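Local structure of phosphoheptose isomerase (Neisseria gonorrhoeae, 5I01) at the interface of chains A and B and the interface of chains A and C. The protein isomerises sedoheptulose 7-phosphate to D-glycero-D-manno-heptose 7-phosphate, the first step of glycero-manno-heptose biosynthesis for lipooligosaccharide, as a zinc-dependent homotetramer. Residues are numbered along the deposited sequence; one frame, centred on the assembly and turned at random. Chains: chain A/B/C, Phosphoheptose isomerase.

Contact 1: the interface of chains A and B. Residues chain A 58, 62, 85-86, 88, 91-92; chain B 85-86, 88, 91.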
ATOM      1  N   ALA A  58      -1.063   6.961   9.609  1.00 26.93           N
ATOM      2  CA  ALA A  58      -0.439   5.993   8.702  1.00 26.96           C
ATOM      3  C   ALA A  58      -0.013   6.710   7.448  1.00 26.52           C
ATOM      4  O   ALA A  58       1.073   6.483   6.951  1.00 27.07           O
ATOM      5  CB  ALA A  58      -1.391   4.850   8.365  1.00 27.20           C
ATOM      6  N   GLN A  62       4.029   7.306   6.033  1.00 30.59           N
ATOM      7  CA  GLN A  62       4.540   7.053   4.676  1.00 31.06           C
ATOM      8  C   GLN A  62       4.932   8.343   3.945  1.00 30.16           C
ATOM      9  O   GLN A  62       5.794   8.303   3.080  1.00 30.43           O
ATOM     10  CB  GLN A  62       3.602   6.143   3.851  1.00 31.46           C
ATOM     11  CG  GLN A  62       2.317   6.745   3.302  1.00 32.74           C
ATOM     12  CD  GLN A  62       1.597   5.781   2.363  1.00 34.17           C
ATOM     13  OE1 GLN A  62       1.307   4.628   2.724  1.00 34.79           O
ATOM     14  NE2 GLN A  62       1.307   6.243   1.150  1.00 33.62           N
ATOM     15  N   THR A  85       3.741   0.932   7.777  1.00 31.30           N
ATOM     16  CA  THR A  85       2.298   0.959   7.553  1.00 32.14           C
ATOM     17  C   THR A  85       1.924   0.702   6.091  1.00 32.59           C
ATOM     18  O   THR A  85       0.805   0.968   5.720  1.00 33.71           O
ATOM     19  CB  THR A  85       1.732   2.343   7.972  1.00 31.66           C
ATOM     20  OG1 THR A  85       2.392   3.381   7.239  1.00 30.95           O
ATOM     21  CG2 THR A  85       1.949   2.592   9.459  1.00 31.40           C
ATOM     22  N   THR A  86       2.850   0.195   5.275  1.00 33.50           N
ATOM     23  CA  THR A  86       2.645   0.063   3.826  1.00 33.64           C
ATOM     24  C   THR A  86       2.451  -1.382   3.327  1.00 34.89           C
ATOM     25  O   THR A  86       1.671  -1.610   2.386  1.00 35.85           O
ATOM     26  CB  THR A  86       3.829   0.657   3.034  1.00 33.52           C
ATOM     27  OG1 THR A  86       5.041   0.006   3.412  1.00 32.30           O
ATOM     28  CG2 THR A  86       3.968   2.148   3.266  1.00 33.29           C
ATOM     29  N   THR A  88       0.799  -4.472   3.034  1.00 31.73           N
ATOM     30  CA  THR A  88      -0.539  -4.941   3.372  1.00 30.10           C
ATOM     31  C   THR A  88      -0.572  -6.440   3.620  1.00 27.82           C
ATOM     32  O   THR A  88      -1.400  -6.905   4.375  1.00 27.82           O
ATOM     33  CB  THR A  88      -1.572  -4.582   2.298  1.00 29.75           C
ATOM     34  OG1 THR A  88      -1.215  -5.190   1.057  1.00 30.73           O
ATOM     35  CG2 THR A  88      -1.661  -3.080   2.112  1.00 30.75           C
ATOM     36  N   LEU A  91       0.596  -6.415   7.322  1.00 29.69           N
ATOM     37  CA  LEU A  91      -0.474  -5.909   8.181  1.00 30.73           C
ATOM     38  C   LEU A  91      -1.613  -6.945   8.341  1.00 30.19           C
ATOM     39  O   LEU A  91      -2.018  -7.259   9.463  1.00 28.99           O
ATOM     40  CB  LEU A  91      -1.022  -4.577   7.645  1.00 31.54           C
ATOM     41  CG  LEU A  91      -0.101  -3.350   7.713  1.00 32.61           C
ATOM     42  CD1 LEU A  91      -0.694  -2.207   6.912  1.00 33.81           C
ATOM     43  CD2 LEU A  91       0.145  -2.873   9.128  1.00 32.36           C
ATOM     44  N   THR A  92      -2.106  -7.484   7.225  1.00 29.13           N
ATOM     45  CA  THR A  92      -3.216  -8.446   7.266  1.00 29.22           C
ATOM     46  C   THR A  92      -2.819  -9.817   7.814  1.00 28.75           C
ATOM     47  O   THR A  92      -3.624 -10.477   8.458  1.00 29.56           O
ATOM     48  CB  THR A  92      -3.945  -8.600   5.906  1.00 28.78           C
ATOM     49  OG1 THR A  92      -3.039  -9.057   4.886  1.00 27.54           O
ATOM     50  CG2 THR A  92      -4.593  -7.267   5.486  1.00 29.28           C
TER
ATOM     51  N   THR B  85      -7.655  -4.408   0.168  1.00 29.42           N
ATOM     52  CA  THR B  85      -6.515  -4.753   0.992  1.00 30.90           C
ATOM     53  C   THR B  85      -5.383  -3.746   0.802  1.00 31.68           C
ATOM     54  O   THR B  85      -4.293  -3.974   1.279  1.00 31.18           O
ATOM     55  CB  THR B  85      -6.014  -6.155   0.595  1.00 31.77           C
ATOM     56  OG1 THR B  85      -5.668  -6.175  -0.800  1.00 32.48           O
ATOM     57  CG2 THR B  85      -7.095  -7.211   0.848  1.00 31.54           C
ATOM     58  N   THR B  86      -5.639  -2.639   0.110  1.00 32.63           N
ATOM     59  CA  THR B  86      -4.570  -1.752  -0.338  1.00 34.84           C
ATOM     60  C   THR B  86      -4.486  -0.430   0.439  1.00 37.36           C
ATOM     61  O   THR B  86      -3.378   0.102   0.607  1.00 40.53           O
ATOM     62  CB  THR B  86      -4.660  -1.492  -1.865  1.00 35.44           C
ATOM     63  OG1 THR B  86      -5.866  -0.785  -2.191  1.00 33.53           O
ATOM     64  CG2 THR B  86      -4.607  -2.830  -2.649  1.00 35.62           C
ATOM     65  N   THR B  88      -4.055   1.466   3.415  1.00 31.74           N
ATOM     66  CA  THR B  88      -3.515   1.188   4.735  1.00 30.80           C
ATOM     67  C   THR B  88      -3.980   2.170   5.817  1.00 30.20           C
ATOM     68  O   THR B  88      -4.032   1.811   6.996  1.00 29.90           O
ATOM     69  CB  THR B  88      -1.977   1.140   4.700  1.00 30.78           C
ATOM     70  OG1 THR B  88      -1.463   2.393   4.237  1.00 31.30           O
ATOM     71  CG2 THR B  88      -1.489   0.015   3.772  1.00 30.31           C
ATOM     72  N   LEU B  91      -7.312   0.452   6.607  1.00 30.42           N
ATOM     73  CA  LEU B  91      -7.097  -0.767   7.384  1.00 32.71           C
ATOM     74  C   LEU B  91      -6.685  -0.423   8.818  1.00 31.50           C
ATOM     75  O   LEU B  91      -7.193  -1.029   9.761  1.00 30.36           O
ATOM     76  CB  LEU B  91      -6.043  -1.685   6.743  1.00 34.27           C
ATOM     77  CG  LEU B  91      -6.304  -2.301   5.364  1.00 36.46           C
ATOM     78  CD1 LEU B  91      -5.081  -3.089   4.876  1.00 36.07           C
ATOM     79  CD2 LEU B  91      -7.536  -3.192   5.388  1.00 37.51           C
TER

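Contact 2: the interface of chains A and C. Residues chain A 62-63, 65-66, 69; chain C 87-90.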
ATOM      1  N   GLN A  62       4.029   7.306   6.033  1.00 30.59           N
ATOM      2  CA  GLN A  62       4.540   7.053   4.676  1.00 31.06           C
ATOM      3  C   GLN A  62       4.932   8.343   3.945  1.00 30.16           C
ATOM      4  O   GLN A  62       5.794   8.303   3.080  1.00 30.43           O
ATOM      5  CB  GLN A  62       3.602   6.143   3.851  1.00 31.46           C
ATOM      6  CG  GLN A  62       2.317   6.745   3.302  1.00 32.74           C
ATOM      7  CD  GLN A  62       1.597   5.781   2.363  1.00 34.17           C
ATOM      8  OE1 GLN A  62       1.307   4.628   2.724  1.00 34.79           O
ATOM      9  NE2 GLN A  62       1.307   6.243   1.150  1.00 33.62           N
ATOM     10  N   HIS A  63       4.293   9.461   4.298  1.00 30.73           N
ATOM     11  CA  HIS A  63       4.679  10.817   3.850  1.00 32.28           C
ATOM     12  C   HIS A  63       6.103  11.164   4.339  1.00 30.14           C
ATOM     13  O   HIS A  63       6.950  11.560   3.550  1.00 27.76           O
ATOM     14  CB  HIS A  63       3.665  11.842   4.392  1.00 34.51           C
ATOM     15  CG  HIS A  63       3.798  13.233   3.841  1.00 38.36           C
ATOM     16  ND1 HIS A  63       2.694  14.012   3.573  1.00 41.04           N
ATOM     17  CD2 HIS A  63       4.875  14.002   3.552  1.00 40.89           C
ATOM     18  CE1 HIS A  63       3.083  15.194   3.131  1.00 42.45           C
ATOM     19  NE2 HIS A  63       4.402  15.212   3.104  1.00 44.00           N
ATOM     20  N   ALA A  65       8.527   9.021   5.428  1.00 32.48           N
ATOM     21  CA  ALA A  65       9.470   8.096   4.793  1.00 32.28           C
ATOM     22  C   ALA A  65       9.726   8.408   3.321  1.00 32.82           C
ATOM     23  O   ALA A  65      10.855   8.289   2.855  1.00 33.48           O
ATOM     24  CB  ALA A  65       8.988   6.660   4.947  1.00 32.94           C
ATOM     25  N   ALA A  66       8.690   8.807   2.590  1.00 33.62           N
ATOM     26  CA  ALA A  66       8.838   9.186   1.178  1.00 34.16           C
ATOM     27  C   ALA A  66       9.701  10.447   0.951  1.00 35.94           C
ATOM     28  O   ALA A  66      10.437  10.536  -0.042  1.00 35.47           O
ATOM     29  CB  ALA A  66       7.472   9.351   0.528  1.00 34.16           C
ATOM     30  N   THR A  69      13.417   9.148   1.424  1.00 41.08           N
ATOM     31  CA  THR A  69      13.946   8.328   0.327  1.00 43.62           C
ATOM     32  C   THR A  69      14.087   9.079  -1.009  1.00 44.88           C
ATOM     33  O   THR A  69      14.894   8.669  -1.846  1.00 46.37           O
ATOM     34  CB  THR A  69      13.140   7.014   0.137  1.00 43.16           C
ATOM     35  OG1 THR A  69      11.744   7.295  -0.078  1.00 41.37           O
ATOM     36  CG2 THR A  69      13.299   6.133   1.373  1.00 42.30           C
TER
ATOM     37  N   ASP C  87       5.321   1.352  -0.383  1.00 38.37           N
ATOM     38  CA  ASP C  87       5.196   2.769  -0.032  1.00 39.03           C
ATOM     39  C   ASP C  87       4.746   3.552  -1.258  1.00 37.07           C
ATOM     40  O   ASP C  87       5.552   3.861  -2.139  1.00 35.89           O
ATOM     41  CB  ASP C  87       6.516   3.328   0.523  1.00 40.46           C
ATOM     42  CG  ASP C  87       6.352   4.699   1.177  1.00 42.50           C
ATOM     43  OD1 ASP C  87       5.336   5.372   0.912  1.00 43.32           O
ATOM     44  OD2 ASP C  87       7.249   5.114   1.956  1.00 43.78           O
ATOM     45  N   THR C  88       3.451   3.868  -1.302  1.00 36.15           N
ATOM     46  CA  THR C  88       2.857   4.539  -2.467  1.00 34.87           C
ATOM     47  C   THR C  88       3.198   6.012  -2.538  1.00 32.46           C
ATOM     48  O   THR C  88       3.090   6.591  -3.603  1.00 32.98           O
ATOM     49  CB  THR C  88       1.327   4.383  -2.546  1.00 34.35           C
ATOM     50  OG1 THR C  88       0.711   4.965  -1.396  1.00 35.34           O
ATOM     51  CG2 THR C  88       0.932   2.918  -2.644  1.00 35.40           C
ATOM     52  N   SER C  89       3.589   6.622  -1.420  1.00 31.63           N
ATOM     53  CA  SER C  89       4.130   7.986  -1.454  1.00 31.90           C
ATOM     54  C   SER C  89       5.506   7.995  -2.134  1.00 31.72           C
ATOM     55  O   SER C  89       5.810   8.926  -2.876  1.00 29.86           O
ATOM     56  CB  SER C  89       4.193   8.613  -0.054  1.00 31.93           C
ATOM     57  OG  SER C  89       2.890   8.821   0.474  1.00 30.63           O
ATOM     58  N   ALA C  90       6.311   6.948  -1.914  1.00 30.96           N
ATOM     59  CA  ALA C  90       7.634   6.827  -2.556  1.00 30.15           C
ATOM     60  C   ALA C  90       7.554   6.500  -4.040  1.00 29.82           C
ATOM     61  O   ALA C  90       8.283   7.081  -4.830  1.00 28.00           O
ATOM     62  CB  ALA C  90       8.483   5.780  -1.853  1.00 30.26           C
TER

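Contact 3: the interface of chains A and C. Residues chain A 46-47, 79-81; chain C 110-111, 113.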
ATOM      1  N   ASP A  46      25.121   5.289  10.331  1.00 56.00           N
ATOM      2  CA  ASP A  46      24.569   4.255   9.438  1.00 57.55           C
ATOM      3  C   ASP A  46      23.247   3.601   9.886  1.00 52.67           C
ATOM      4  O   ASP A  46      22.899   2.515   9.428  1.00 50.08           O
ATOM      5  CB  ASP A  46      25.654   3.201   9.129  1.00 62.63           C
ATOM      6  CG  ASP A  46      26.523   3.594   7.946  1.00 66.78           C
ATOM      7  OD1 ASP A  46      25.976   3.635   6.822  1.00 70.47           O
ATOM      8  OD2 ASP A  46      27.737   3.858   8.131  1.00 70.05           O
ATOM      9  N   GLY A  47      22.492   4.288  10.741  1.00 51.61           N
ATOM     10  CA  GLY A  47      21.221   3.772  11.256  1.00 48.78           C
ATOM     11  C   GLY A  47      20.066   4.091  10.314  1.00 46.73           C
ATOM     12  O   GLY A  47      20.251   4.747   9.264  1.00 42.39           O
ATOM     13  N   LEU A  79      18.001   8.756   2.120  1.00 39.36           N
ATOM     14  CA  LEU A  79      18.184   8.494   3.560  1.00 37.59           C
ATOM     15  C   LEU A  79      17.412   7.253   4.000  1.00 35.20           C
ATOM     16  O   LEU A  79      16.334   6.966   3.473  1.00 36.07           O
ATOM     17  CB  LEU A  79      17.690   9.692   4.369  1.00 36.93           C
ATOM     18  CG  LEU A  79      18.397  11.020   4.104  1.00 37.80           C
ATOM     19  CD1 LEU A  79      17.644  12.183   4.744  1.00 38.11           C
ATOM     20  CD2 LEU A  79      19.839  10.959   4.602  1.00 37.99           C
ATOM     21  N   ALA A  80      17.942   6.548   4.994  1.00 31.93           N
ATOM     22  CA  ALA A  80      17.359   5.279   5.437  1.00 31.49           C
ATOM     23  C   ALA A  80      16.106   5.493   6.285  1.00 30.09           C
ATOM     24  O   ALA A  80      16.200   5.816   7.474  1.00 28.84           O
ATOM     25  CB  ALA A  80      18.392   4.456   6.204  1.00 31.65           C
ATOM     26  N   ALA A  81      14.936   5.325   5.665  1.00 29.53           N
ATOM     27  CA  ALA A  81      13.671   5.420   6.385  1.00 29.78           C
ATOM     28  C   ALA A  81      12.594   4.526   5.775  1.00 31.18           C
ATOM     29  O   ALA A  81      12.358   4.581   4.565  1.00 33.64           O
ATOM     30  CB  ALA A  81      13.196   6.857   6.441  1.00 29.12           C
TER
ATOM     31  N   ALA C 110      18.681   4.180  -0.598  1.00 33.70           N
ATOM     32  CA  ALA C 110      18.298   4.563   0.773  1.00 33.22           C
ATOM     33  C   ALA C 110      18.609   3.472   1.779  1.00 33.62           C
ATOM     34  O   ALA C 110      19.345   3.704   2.739  1.00 34.32           O
ATOM     35  CB  ALA C 110      16.819   4.904   0.840  1.00 34.33           C
ATOM     36  N   LEU C 111      18.054   2.282   1.534  1.00 34.77           N
ATOM     37  CA  LEU C 111      18.059   1.168   2.496  1.00 34.85           C
ATOM     38  C   LEU C 111      19.239   0.200   2.366  1.00 35.30           C
ATOM     39  O   LEU C 111      19.644  -0.397   3.355  1.00 35.41           O
ATOM     40  CB  LEU C 111      16.756   0.358   2.378  1.00 35.52           C
ATOM     41  CG  LEU C 111      15.418   1.113   2.358  1.00 36.57           C
ATOM     42  CD1 LEU C 111      14.244   0.144   2.232  1.00 36.11           C
ATOM     43  CD2 LEU C 111      15.265   1.988   3.592  1.00 36.80           C
ATOM     44  N   ARG C 113      22.710  -1.911   2.038  1.00 39.44           N
ATOM     45  CA  ARG C 113      24.042  -1.872   2.635  1.00 40.02           C
ATOM     46  C   ARG C 113      24.833  -3.050   2.136  1.00 38.65           C
ATOM     47  O   ARG C 113      24.254  -4.032   1.683  1.00 37.91           O
ATOM     48  CB  ARG C 113      23.977  -1.914   4.160  1.00 41.65           C
ATOM     49  CG  ARG C 113      23.353  -0.683   4.794  1.00 46.69           C
ATOM     50  CD  ARG C 113      24.186   0.588   4.615  1.00 50.56           C
ATOM     51  NE  ARG C 113      23.539   1.728   5.275  1.00 56.13           N
ATOM     52  CZ  ARG C 113      22.637   2.558   4.727  1.00 59.13           C
ATOM     53  NH1 ARG C 113      22.234   2.438   3.456  1.00 57.58           N
ATOM     54  NH2 ARG C 113      22.125   3.543   5.471  1.00 60.90           N
TER

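Contact 1: the interface of chains A and B
B:Thr88 points its side chain at the backbone carbonyl of A:Thr85, and A:Thr88 does the same to B:Thr85, a reciprocal exchange across a two-fold axis of this SIS-family homotetramer. In each subunit the threonine opens helix 88-97, and the carbonyl it meets belongs to the loop before the partner's copy of that helix. The side chain of B:Thr88 shows how one small residue can serve two kinds of neighbour. Its CB is modelled too tightly against that carbonyl for the detail to be trusted. The hydroxyl OG1 of B:Thr88 stands between the backbone N and the carbonyl carbon (chi1 59°), 3.1 Å from A:Thr85 O, a length that would allow a hydrogen bond, though the carbonyl lies nearly level with CB and the bond is doubtful. At about a right angle to that oxygen, seen from OG1 of B:Thr88, OE1 of A:Gln62 is a looser neighbour at 3.9 Å. The methyl CG2 of B:Thr88, anti to the carbonyl carbon, meets CG2 of A:Thr88 at 3.5 Å, tip to tip, the two side chains crossing at about a right angle. CG2 of B:Thr88 also touches CD1 of A:Leu91, 3.9 Å away, whose side chain again runs roughly perpendicular to it. One turn further along the helix of chain A, the hydroxyl OG1 of A:Thr92 donates to A:Thr88 O at 2.8 Å, while its methyl CG2 faces CD1 of B:Leu91 more distantly, at 4.3 Å.

Contact 2: the interface of chains A and C
A:Gln62 reaches helix 88-97 of chain C by turning CG in between its own backbone N and carbonyl carbon (chi1 75°) and then running out extended, which carries the amide to the first residues of that helix. C:Ser89 answers with OG laid beside its backbone N, anti to the carbonyl carbon (chi1 -66°). The amide nitrogen NE2 of A:Gln62 thus gives two hydrogen bonds, one to the hydroxyl OG1 of C:Thr88 at 2.9 Å and one to OG of C:Ser89 at 3.1 Å. The serine oxygen lies near the amide plane and its bond is fairly straight, 156° at the hydrogen. NE2 is held by two hydroxyls, which should largely fix the rotation of the amide. Lower on the same side chain, CB of A:Gln62 rests against the carboxylate oxygen OD1 of C:Asp87 at 3.5 Å. That aspartate sits just before the helix, and OD1 accepts weak bonds from the backbone N of C:Ser89 and C:Ala90, in the manner of a helix N-cap. One turn along helix 56-69, the methyl CB of A:Ala66 packs on CB of C:Ser89 at 3.4 Å and continues against the backbone of C:Ala90. Helix 56-69 also bears the zinc ligand A:His63, next to A:Gln62 in sequence; the contact therefore ties a metal-bearing helix to the neighbouring subunit and may help to steady the active site within the tetramer.

Contact 3: the interface of chains A and C
A:Ala80 and C:Ala110 meet at the compact end of this contact, where the loop entering strand 81-83 of one SIS-family subunit lies against the end of helix 105-111 in another. Small side chains let the backbones approach here. The methyl CB of C:Ala110 sits on A:Leu79 O, a carbonyl oxygen, at 3.4 Å, and in return the methyl CB of A:Ala80 lies 3.7 Å from C:Ala110 O. Beside them, one branch of C:Leu111, CD2, leans on the backbone of A:Ala81, at 3.9 Å from its N. The polar end is looser. C:Arg113 bends at its second torsion (chi2 -67°) and sets NE beside A:Asp46, with the tip of the guanidinium directed at A:Ala80. C:Arg113 NE forms a long salt bridge of 3.5 Å with the carboxylate oxygen A:Asp46 OD1. The two flat groups are turned 68° against each other, not laid side by side as in a paired, two-pronged bridge, and C:Arg113 NH2 remains 4.1 Å from A:Asp46 OD1. Within chain C, C:Arg113 NH1 donates to the helix-end carbonyl oxygen C:Ala110 O at 3.2 Å, approaching from above the carbonyl plane. This bond steadies the guanidinium from behind, while NH2 comes near the methyl of A:Ala80.

Contacts 1 and 2 have C-alpha centres about 13 Å apart and share A:Gln62, which is marginal in contact 1 and central in contact 2. Both use the start of helix 88-97, from chains A and B in the first and from chain C in the second, so this element helps join a subunit to two neighbours. Contact 3 belongs to the same A-C pairing, its C-alpha centre about 14 Å from that of contact 2 and about 22 Å from that of contact 1, and extends that interface to the start of strand 81-83 and the end of helix 105-111. Repeated by two-fold symmetry, such contacts build the homotetramer.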